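Side-chain contacts in aspartate carbamoyltransferase (Leishmania major, PDB 7K46), which probably catalyses the transfer of a carbamoyl group from carbamoyl phosphate to aspartate, an early step of pyrimidine biosynthesis: residues A[55-60]-A[101-106]; A[165-170]-A[269-274]; A[191-196]-A[233-238]. All coordinates share one frame; numbering follows the deposited sequence.

Overall arrangement
Interaction 1 lies in the carbamoyl-phosphate-binding half of the chain, where strand 53-58 of one parallel sheet meets helix 96-104. Interactions 2 and 3 follow it in the aspartate/ornithine-binding half, with the segments of interaction 3 falling between those of interaction 2 in sequence. Their centres are about 9 Å apart, while that of interaction 1 lies about 37 Å from interaction 2 and about 39 Å from interaction 3, across the centre of the chain. Interactions 2 and 3 share a sheet in which strand 163-167 runs between 191-195 and 237-240, and L166 N probably bonds to Y193 O. Each half is built on its own parallel sheet, and these contacts pack within one or the other.

Interaction 1. Residues A[55-60]-A[101-106]; sequences TPLFFE and RTLDSY
Strand 53-58 belongs to the parallel sheet of the alpha/beta carbamoyl-phosphate-binding domain, and T55 and L57 on it meet L103 of helix 96-104 and the nearby Y106; the helix leads into the neighbouring strand 109-113. The polar part is a hydroxyl pair: T55 OG1 and Y106 OH are hydrogen-bonded at 2.9 Å, and either could give the proton. T55 OG1 comes to the ring obliquely, 3.0 Å from Y106 CE1, with the two side chains at roughly right angles. T55 OG1 is also bound to S107 OG, its stronger partner, which in turn bonds L103 O. Beside the hydroxyl, T55 CG2 points at the leucine and lies 3.5 Å from L103 CD2, while L57 CB sits 4.0 Å from that same methyl. L103 has two modelled conformers; the methyl contacts are those of one and are less certain for that reason. F83 covers T55, L57 and L103 together. Another copy of the protein lies close by: R75 of the second subunit bonds Y106 O, and R312 of that subunit bonds S105 O. Y106 has CG between its backbone N and carbonyl carbon (chi1 66°), which brings the ring back against L103, with L103 O 3.7 Å from the ring plane, over its centre.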
loop_
_atom_site.group_PDB
_atom_site.type_symbol
_atom_site.label_atom_id
_atom_site.label_comp_id
_atom_site.label_asym_id
_atom_site.label_seq_id
_atom_site.Cartn_x
_atom_site.Cartn_y
_atom_site.Cartn_z
ATOM N N THR A 55 -1.890 6.118 9.580
ATOM C CA THR A 55 -1.257 6.623 8.359
ATOM C C THR A 55 0.220 6.879 8.618
ATOM O O THR A 55 0.562 7.760 9.431
ATOM C CB THR A 55 -1.905 7.910 7.833
ATOM O OG1 THR A 55 -3.287 7.681 7.547
ATOM C CG2 THR A 55 -1.210 8.338 6.539
ATOM N N PRO A 56 1.124 6.183 7.933
ATOM C CA PRO A 56 2.537 6.574 7.963
ATOM C C PRO A 56 2.813 7.678 6.958
ATOM O O PRO A 56 2.273 7.688 5.845
ATOM C CB PRO A 56 3.275 5.280 7.572
ATOM C CG PRO A 56 2.181 4.201 7.458
ATOM C CD PRO A 56 0.919 4.946 7.168
ATOM N N LEU A 57 3.665 8.616 7.366
ATOM C CA LEU A 57 4.080 9.731 6.520
ATOM C C LEU A 57 5.604 9.734 6.561
ATOM O O LEU A 57 6.201 10.234 7.518
ATOM C CB LEU A 57 3.484 11.055 7.004
ATOM C CG LEU A 57 3.607 12.245 6.048
ATOM C CD1 LEU A 57 2.734 12.033 4.801
ATOM C CD2 LEU A 57 3.250 13.546 6.762
ATOM N N PHE A 58 6.230 9.147 5.540
ATOM C CA PHE A 58 7.668 8.894 5.544
ATOM C C PHE A 58 8.318 9.756 4.470
ATOM O O PHE A 58 8.122 9.529 3.269
ATOM C CB PHE A 58 7.965 7.407 5.335
ATOM C CG PHE A 58 7.965 6.598 6.607
ATOM C CD1 PHE A 58 6.888 6.647 7.485
ATOM C CD2 PHE A 58 9.039 5.768 6.916
ATOM C CE1 PHE A 58 6.887 5.896 8.662
ATOM C CE2 PHE A 58 9.049 5.017 8.090
ATOM C CZ PHE A 58 7.973 5.074 8.961
ATOM N N PHE A 59 9.062 10.770 4.905
ATOM C CA PHE A 59 9.768 11.655 3.992
ATOM C C PHE A 59 11.135 11.118 3.600
ATOM O O PHE A 59 11.754 11.641 2.666
ATOM C CB PHE A 59 9.918 13.048 4.613
ATOM C CG PHE A 59 8.626 13.816 4.687
ATOM C CD1 PHE A 59 7.730 13.592 5.720
ATOM C CD2 PHE A 59 8.307 14.759 3.720
ATOM C CE1 PHE A 59 6.538 14.289 5.791
ATOM C CE2 PHE A 59 7.113 15.464 3.790
ATOM C CZ PHE A 59 6.229 15.224 4.831
ATOM N N GLU A 60 11.623 10.107 4.300
ATOM C CA GLU A 60 12.809 9.374 3.900
ATOM C C GLU A 60 12.476 7.890 3.932
ATOM O O GLU A 60 11.627 7.447 4.708
ATOM C CB GLU A 60 14.005 9.692 4.812
ATOM C CG GLU A 60 13.697 9.625 6.297
ATOM C CD GLU A 60 14.922 9.882 7.155
ATOM O OE1 GLU A 60 15.921 10.390 6.596
ATOM O OE2 GLU A 60 14.885 9.576 8.377
ATOM N N ARG A 101 -2.890 17.838 9.080
ATOM C CA ARG A 101 -4.335 18.025 9.217
ATOM C C ARG A 101 -5.100 17.100 8.281
ATOM O O ARG A 101 -6.172 16.588 8.631
ATOM C CB ARG A 101 -4.722 19.476 8.928
ATOM C CG ARG A 101 -3.930 20.530 9.692
ATOM C CD ARG A 101 -4.845 21.351 10.534
ATOM N NE ARG A 101 -4.240 22.587 11.020
ATOM C CZ ARG A 101 -4.711 23.252 12.061
ATOM N NH1 ARG A 101 -5.738 22.790 12.759
ATOM N NH2 ARG A 101 -4.141 24.401 12.414
ATOM N N THR A 102 -4.579 16.904 7.070
ATOM C CA THR A 102 -5.222 15.991 6.132
ATOM C C THR A 102 -5.252 14.568 6.693
ATOM O O THR A 102 -6.292 13.900 6.656
ATOM C CB THR A 102 -4.493 16.061 4.783
ATOM O OG1 THR A 102 -4.565 17.407 4.281
ATOM C CG2 THR A 102 -5.135 15.121 3.756
ATOM N N LEU A 103 -4.132 14.106 7.263
ATOM C CA LEU A 103 -4.104 12.778 7.876
ATOM C C LEU A 103 -5.077 12.680 9.048
ATOM O O LEU A 103 -5.745 11.652 9.228
ATOM C CB LEU A 103 -2.685 12.438 8.337
ATOM C CG LEU A 103 -1.743 11.752 7.348
ATOM C CD1 LEU A 103 -1.550 12.590 6.090
ATOM C CD2 LEU A 103 -0.393 11.443 8.014
ATOM N N ASP A 104 -5.163 13.735 9.868
ATOM C CA ASP A 104 -6.053 13.716 11.030
ATOM C C ASP A 104 -7.521 13.666 10.646
ATOM O O ASP A 104 -8.369 13.379 11.504
ATOM C CB ASP A 104 -5.848 14.953 11.910
ATOM C CG ASP A 104 -4.711 14.804 12.889
ATOM O OD1 ASP A 104 -4.426 13.678 13.353
ATOM O OD2 ASP A 104 -4.099 15.842 13.208
ATOM N N SER A 105 -7.855 13.994 9.398
ATOM C CA SER A 105 -9.253 13.961 9.007
ATOM C C SER A 105 -9.804 12.538 8.990
ATOM O O SER A 105 -11.019 12.351 9.099
ATOM C CB SER A 105 -9.431 14.628 7.644
ATOM O OG SER A 105 -8.923 13.795 6.611
ATOM N N TYR A 106 -8.946 11.527 8.877
ATOM C CA TYR A 106 -9.453 10.168 8.789
ATOM C C TYR A 106 -8.682 9.154 9.631
ATOM O O TYR A 106 -9.100 7.991 9.679
ATOM C CB TYR A 106 -9.476 9.719 7.307
ATOM C CG TYR A 106 -8.092 9.613 6.735
ATOM C CD1 TYR A 106 -7.317 8.478 6.969
ATOM C CD2 TYR A 106 -7.532 10.662 6.005
ATOM C CE1 TYR A 106 -6.024 8.370 6.483
ATOM C CE2 TYR A 106 -6.226 10.568 5.513
ATOM C CZ TYR A 106 -5.479 9.415 5.766
ATOM O OH TYR A 106 -4.185 9.287 5.299
#

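Interaction 2. Residues A[165-170]-A[269-274]; sequences ALIGDL and LLIDKA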
loop_
_atom_site.group_PDB
_atom_site.type_symbol
_atom_site.label_atom_id
_atom_site.label_comp_id
_atom_site.label_asym_id
_atom_site.label_seq_id
_atom_site.Cartn_x
_atom_site.Cartn_y
_atom_site.Cartn_z
ATOM N N ALA A 165 29.144 -2.808 24.771
ATOM C CA ALA A 165 30.017 -2.024 23.907
ATOM C C ALA A 165 29.176 -1.385 22.815
ATOM O O ALA A 165 28.406 -2.076 22.140
ATOM C CB ALA A 165 31.117 -2.889 23.286
ATOM N N LEU A 166 29.284 -0.065 22.678
ATOM C CA LEU A 166 28.677 0.669 21.572
ATOM C C LEU A 166 29.796 0.922 20.571
ATOM O O LEU A 166 30.821 1.515 20.921
ATOM C CB LEU A 166 28.036 1.979 22.047
ATOM C CG LEU A 166 27.064 1.844 23.223
ATOM C CD1 LEU A 166 26.630 3.205 23.753
ATOM C CD2 LEU A 166 25.826 0.988 22.869
ATOM N N ILE A 167 29.627 0.424 19.348
ATOM C CA ILE A 167 30.728 0.289 18.401
ATOM C C ILE A 167 30.345 0.985 17.107
ATOM O O ILE A 167 29.349 0.606 16.481
ATOM C CB ILE A 167 31.047 -1.187 18.118
ATOM C CG1 ILE A 167 31.339 -1.940 19.421
ATOM C CG2 ILE A 167 32.199 -1.313 17.095
ATOM C CD1 ILE A 167 31.168 -3.438 19.274
ATOM N N GLY A 168 31.146 1.960 16.684
ATOM C CA GLY A 168 30.933 2.571 15.377
ATOM C C GLY A 168 31.392 4.022 15.364
ATOM O O GLY A 168 32.292 4.406 16.108
ATOM N N ASP A 169 30.763 4.802 14.483
ATOM C CA ASP A 169 30.946 6.254 14.454
ATOM C C ASP A 169 30.114 6.831 15.590
ATOM O O ASP A 169 28.940 7.170 15.421
ATOM C CB ASP A 169 30.526 6.825 13.102
ATOM C CG ASP A 169 30.777 8.322 12.980
ATOM O OD1 ASP A 169 30.905 9.018 14.008
ATOM O OD2 ASP A 169 30.844 8.815 11.831
ATOM N N LEU A 170 30.721 6.935 16.773
ATOM C CA LEU A 170 29.982 7.438 17.924
ATOM C C LEU A 170 29.849 8.951 17.909
ATOM O O LEU A 170 28.975 9.493 18.597
ATOM C CB LEU A 170 30.640 6.970 19.229
ATOM C CG LEU A 170 30.718 5.439 19.365
ATOM C CD1 LEU A 170 31.436 5.017 20.666
ATOM C CD2 LEU A 170 29.321 4.798 19.285
ATOM N N LEU A 269 37.114 -2.678 14.343
ATOM C CA LEU A 269 35.729 -2.730 14.791
ATOM C C LEU A 269 34.988 -3.977 14.325
ATOM O O LEU A 269 33.896 -4.259 14.838
ATOM C CB LEU A 269 34.960 -1.489 14.306
ATOM C CG LEU A 269 35.470 -0.058 14.535
ATOM C CD1 LEU A 269 34.290 0.922 14.510
ATOM C CD2 LEU A 269 36.247 0.110 15.820
ATOM N N LEU A 270 35.551 -4.724 13.375
ATOM C CA LEU A 270 34.860 -5.854 12.758
ATOM C C LEU A 270 34.487 -6.907 13.793
ATOM O O LEU A 270 35.306 -7.288 14.633
ATOM C CB LEU A 270 35.758 -6.482 11.684
ATOM C CG LEU A 270 35.271 -7.808 11.089
ATOM C CD1 LEU A 270 33.959 -7.616 10.349
ATOM C CD2 LEU A 270 36.327 -8.423 10.163
ATOM N N ILE A 271 33.245 -7.388 13.731
ATOM C CA ILE A 271 32.811 -8.522 14.540
ATOM C C ILE A 271 32.604 -9.700 13.598
ATOM O O ILE A 271 31.760 -9.639 12.692
ATOM C CB ILE A 271 31.534 -8.210 15.341
ATOM C CG1 ILE A 271 31.796 -7.105 16.374
ATOM C CG2 ILE A 271 31.046 -9.463 16.077
ATOM C CD1 ILE A 271 30.515 -6.574 17.005
ATOM N N ASP A 272 33.391 -10.757 13.786
ATOM C CA ASP A 272 33.285 -11.965 12.976
ATOM C C ASP A 272 33.514 -13.168 13.887
ATOM O O ASP A 272 33.598 -13.036 15.111
ATOM C CB ASP A 272 34.268 -11.927 11.794
ATOM C CG ASP A 272 35.717 -11.758 12.231
ATOM O OD1 ASP A 272 35.980 -11.663 13.451
ATOM O OD2 ASP A 272 36.599 -11.708 11.340
ATOM N N LYS A 273 33.617 -14.350 13.278
ATOM C CA LYS A 273 33.813 -15.568 14.054
ATOM C C LYS A 273 35.108 -15.504 14.858
ATOM O O LYS A 273 35.139 -15.902 16.026
ATOM C CB LYS A 273 33.802 -16.784 13.127
ATOM C CG LYS A 273 33.846 -18.122 13.848
ATOM C CD LYS A 273 33.692 -19.313 12.885
ATOM C CE LYS A 273 34.963 -19.571 12.080
ATOM N NZ LYS A 273 34.901 -20.828 11.270
ATOM N N ALA A 274 36.182 -14.990 14.254
ATOM C CA ALA A 274 37.445 -14.870 14.976
ATOM C C ALA A 274 37.289 -13.985 16.205
ATOM O O ALA A 274 37.830 -14.291 17.278
ATOM C CB ALA A 274 38.532 -14.322 14.050
#
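I167 and L269 bury most of the surface here, and their side chains lie alongside one another, pointing opposite ways. I167 spreads its branches over two partners. With CG1 beside the backbone N (chi1 -56°), CG2 is left to face the leucine, 3.9 Å from L269 CB and 4.0 Å from L269 CD1. The longer branch runs the other way and ends in a methyl-to-methyl contact, I167 CD1 to I271 CD1 at 3.9 Å, where the two isoleucines meet at a slant. L269 in turn reaches beyond the isoleucine to the next residue: its CD1 is 3.8 Å from G168 CA and 4.0 Å from G168 N, so it packs on bare backbone. G168 has phi 150° and psi -153°, a conformation that suits a residue without a side chain.

The setting is the Rossmann-like parallel sheet of the aspartate/ornithine-binding domain. I167 is the last residue of strand 163-167, the middle strand, and 269-274 is the connection that leaves helix 262-269 and lies over one face of the sheet. L269 extends this cover to I195 on one neighbouring strand, and I271 to L238 and A240 on the other. L166, the residue before I167, points to the other face and packs on V176 and L180 of helix 174-186. Past the leucine contact the chain turns away through an inverse gamma turn centred on D169, whose OD2 makes a salt bridge with K172 NZ. At the far end of the connection D272 is the N-cap of the short, weakly bonded helix 273-276, its OD1 accepting from R275 N.

Interaction 3. Residues A[191-196]-A[233-238]; sequences KVYLIA and ADCDVL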
loop_
_atom_site.group_PDB
_atom_site.type_symbol
_atom_site.label_atom_id
_atom_site.label_comp_id
_atom_site.label_asym_id
_atom_site.label_seq_id
_atom_site.Cartn_x
_atom_site.Cartn_y
_atom_site.Cartn_z
ATOM N N LYS A 191 28.960 -1.466 32.973
ATOM C CA LYS A 191 30.023 -0.820 32.220
ATOM C C LYS A 191 29.565 -0.569 30.796
ATOM O O LYS A 191 28.859 -1.397 30.216
ATOM C CB LYS A 191 31.286 -1.690 32.230
ATOM C CG LYS A 191 32.518 -1.045 31.613
ATOM C CD LYS A 191 33.754 -1.842 32.017
ATOM C CE LYS A 191 35.035 -1.091 31.711
ATOM N NZ LYS A 191 36.242 -1.930 32.022
ATOM N N VAL A 192 29.977 0.570 30.238
ATOM C CA VAL A 192 29.771 0.878 28.821
ATOM C C VAL A 192 31.140 1.075 28.184
ATOM O O VAL A 192 31.904 1.962 28.595
ATOM C CB VAL A 192 28.903 2.131 28.603
ATOM C CG1 VAL A 192 28.802 2.453 27.102
ATOM C CG2 VAL A 192 27.507 1.967 29.219
ATOM N N TYR A 193 31.445 0.257 27.183
ATOM C CA TYR A 193 32.612 0.469 26.335
ATOM C C TYR A 193 32.187 1.301 25.135
ATOM O O TYR A 193 31.192 0.976 24.479
ATOM C CB TYR A 193 33.203 -0.865 25.863
ATOM C CG TYR A 193 33.814 -1.709 26.957
ATOM C CD1 TYR A 193 35.137 -1.514 27.350
ATOM C CD2 TYR A 193 33.080 -2.705 27.594
ATOM C CE1 TYR A 193 35.716 -2.278 28.352
ATOM C CE2 TYR A 193 33.657 -3.487 28.606
ATOM C CZ TYR A 193 34.975 -3.263 28.979
ATOM O OH TYR A 193 35.557 -4.027 29.975
ATOM N N LEU A 194 32.936 2.371 24.851
ATOM C CA LEU A 194 32.690 3.243 23.699
ATOM C C LEU A 194 33.821 3.013 22.699
ATOM O O LEU A 194 34.927 3.531 22.880
ATOM C CB LEU A 194 32.619 4.705 24.133
ATOM C CG LEU A 194 31.550 5.041 25.181
ATOM C CD1 LEU A 194 31.725 6.478 25.684
ATOM C CD2 LEU A 194 30.162 4.829 24.591
ATOM N N ILE A 195 33.542 2.236 21.648
ATOM C CA ILE A 195 34.554 1.778 20.696
ATOM C C ILE A 195 34.358 2.545 19.396
ATOM O O ILE A 195 33.363 2.338 18.692
ATOM C CB ILE A 195 34.459 0.265 20.440
ATOM C CG1 ILE A 195 34.385 -0.529 21.756
ATOM C CG2 ILE A 195 35.613 -0.193 19.541
ATOM C CD1 ILE A 195 35.627 -0.399 22.634
ATOM N N ALA A 196 35.310 3.406 19.054
ATOM C CA ALA A 196 35.168 4.245 17.876
ATOM C C ALA A 196 36.542 4.557 17.327
ATOM O O ALA A 196 37.499 4.712 18.101
ATOM C CB ALA A 196 34.428 5.548 18.203
ATOM N N ALA A 233 35.702 -10.238 25.882
ATOM C CA ALA A 233 35.442 -11.228 26.925
ATOM C C ALA A 233 34.609 -10.658 28.062
ATOM O O ALA A 233 33.908 -11.407 28.753
ATOM C CB ALA A 233 36.763 -11.774 27.471
ATOM N N ASP A 234 34.669 -9.343 28.274
ATOM C CA ASP A 234 33.982 -8.703 29.386
ATOM C C ASP A 234 32.546 -8.301 29.056
ATOM O O ASP A 234 31.772 -8.007 29.976
ATOM C CB ASP A 234 34.773 -7.466 29.836
ATOM C CG ASP A 234 34.305 -6.922 31.182
ATOM O OD1 ASP A 234 34.118 -7.729 32.119
ATOM O OD2 ASP A 234 34.146 -5.688 31.307
ATOM N N CYS A 235 32.158 -8.311 27.787
ATOM C CA CYS A 235 30.880 -7.733 27.383
ATOM C C CYS A 235 29.751 -8.757 27.365
ATOM O O CYS A 235 29.920 -9.898 26.925
ATOM C CB CYS A 235 30.997 -7.082 26.004
ATOM S SG CYS A 235 31.857 -5.492 26.047
ATOM N N ASP A 236 28.588 -8.321 27.835
ATOM C CA ASP A 236 27.342 -9.054 27.671
ATOM C C ASP A 236 26.625 -8.696 26.380
ATOM O O ASP A 236 25.842 -9.508 25.869
ATOM C CB ASP A 236 26.439 -8.775 28.867
ATOM C CG ASP A 236 27.129 -9.089 30.175
ATOM O OD1 ASP A 236 27.498 -10.269 30.375
ATOM O OD2 ASP A 236 27.344 -8.151 30.975
ATOM N N VAL A 237 26.884 -7.506 25.844
ATOM C CA VAL A 237 26.299 -7.042 24.588
ATOM C C VAL A 237 27.392 -6.356 23.776
ATOM O O VAL A 237 28.074 -5.457 24.282
ATOM C CB VAL A 237 25.126 -6.066 24.824
ATOM C CG1 VAL A 237 24.559 -5.555 23.478
ATOM C CG2 VAL A 237 24.033 -6.733 25.653
ATOM N N LEU A 238 27.564 -6.787 22.526
ATOM C CA LEU A 238 28.311 -6.035 21.520
ATOM C C LEU A 238 27.285 -5.418 20.578
ATOM O O LEU A 238 26.635 -6.136 19.816
ATOM C CB LEU A 238 29.267 -6.935 20.744
ATOM C CG LEU A 238 30.349 -7.646 21.549
ATOM C CD1 LEU A 238 31.209 -8.517 20.624
ATOM C CD2 LEU A 238 31.201 -6.600 22.288
HETATM O O HOH W 1 35.590 -4.484 33.461
#
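Hydrogen bonding centres on Y193 and D234. Y193 OH donates a hydrogen bond to D234 OD2 at 2.6 Å, a short one. D234 OD2 lies at the edge of the ring, near its plane, yet the carboxylate itself stands almost upright to the ring, the planes 88° apart. The oxygen is met on its anti side, 27° out of the carboxylate plane. K191 NZ in turn donates to Y193 OH at 3.0 Å, so the hydroxyl both accepts from the lysine and donates to the aspartate.

A water closes the same circuit, taking a bond from K191 NZ at 3.0 Å and giving one to D234 OD2 at 2.9 Å. The opposite charges stay apart, K191 NZ being 4.4 Å from D234 OD2, too far for a salt bridge. D234 OD2 has its salt bridge with R190 NH1, while K191 NZ bonds Q222 OE1 as well. This positive surrounding probably favours the ionised carboxylate.

The remaining contacts are with the aromatic ring. K191, extended along its whole length, passes over one face of Y193, its CG 4.0 Å above the ring plane and nearer the ring's margin than its centre. C235 makes an oblique sulfur-aromatic contact: SG is 3.4 Å from Y193 CD2, and from the ring centroid it lies 55° off the ring normal. A165, on the strand between, touches both C235 and Y193.

The strand order explains the meeting. After edge strand 220-224 the chain crosses through helix 229-234 to strand 237-240, beyond 163-167, and D234 and C235 lie on that connection as it passes strand 191-195. This is the crossover between the halves of a Rossmann-type sheet, here with strand order 3-2-1-4-5.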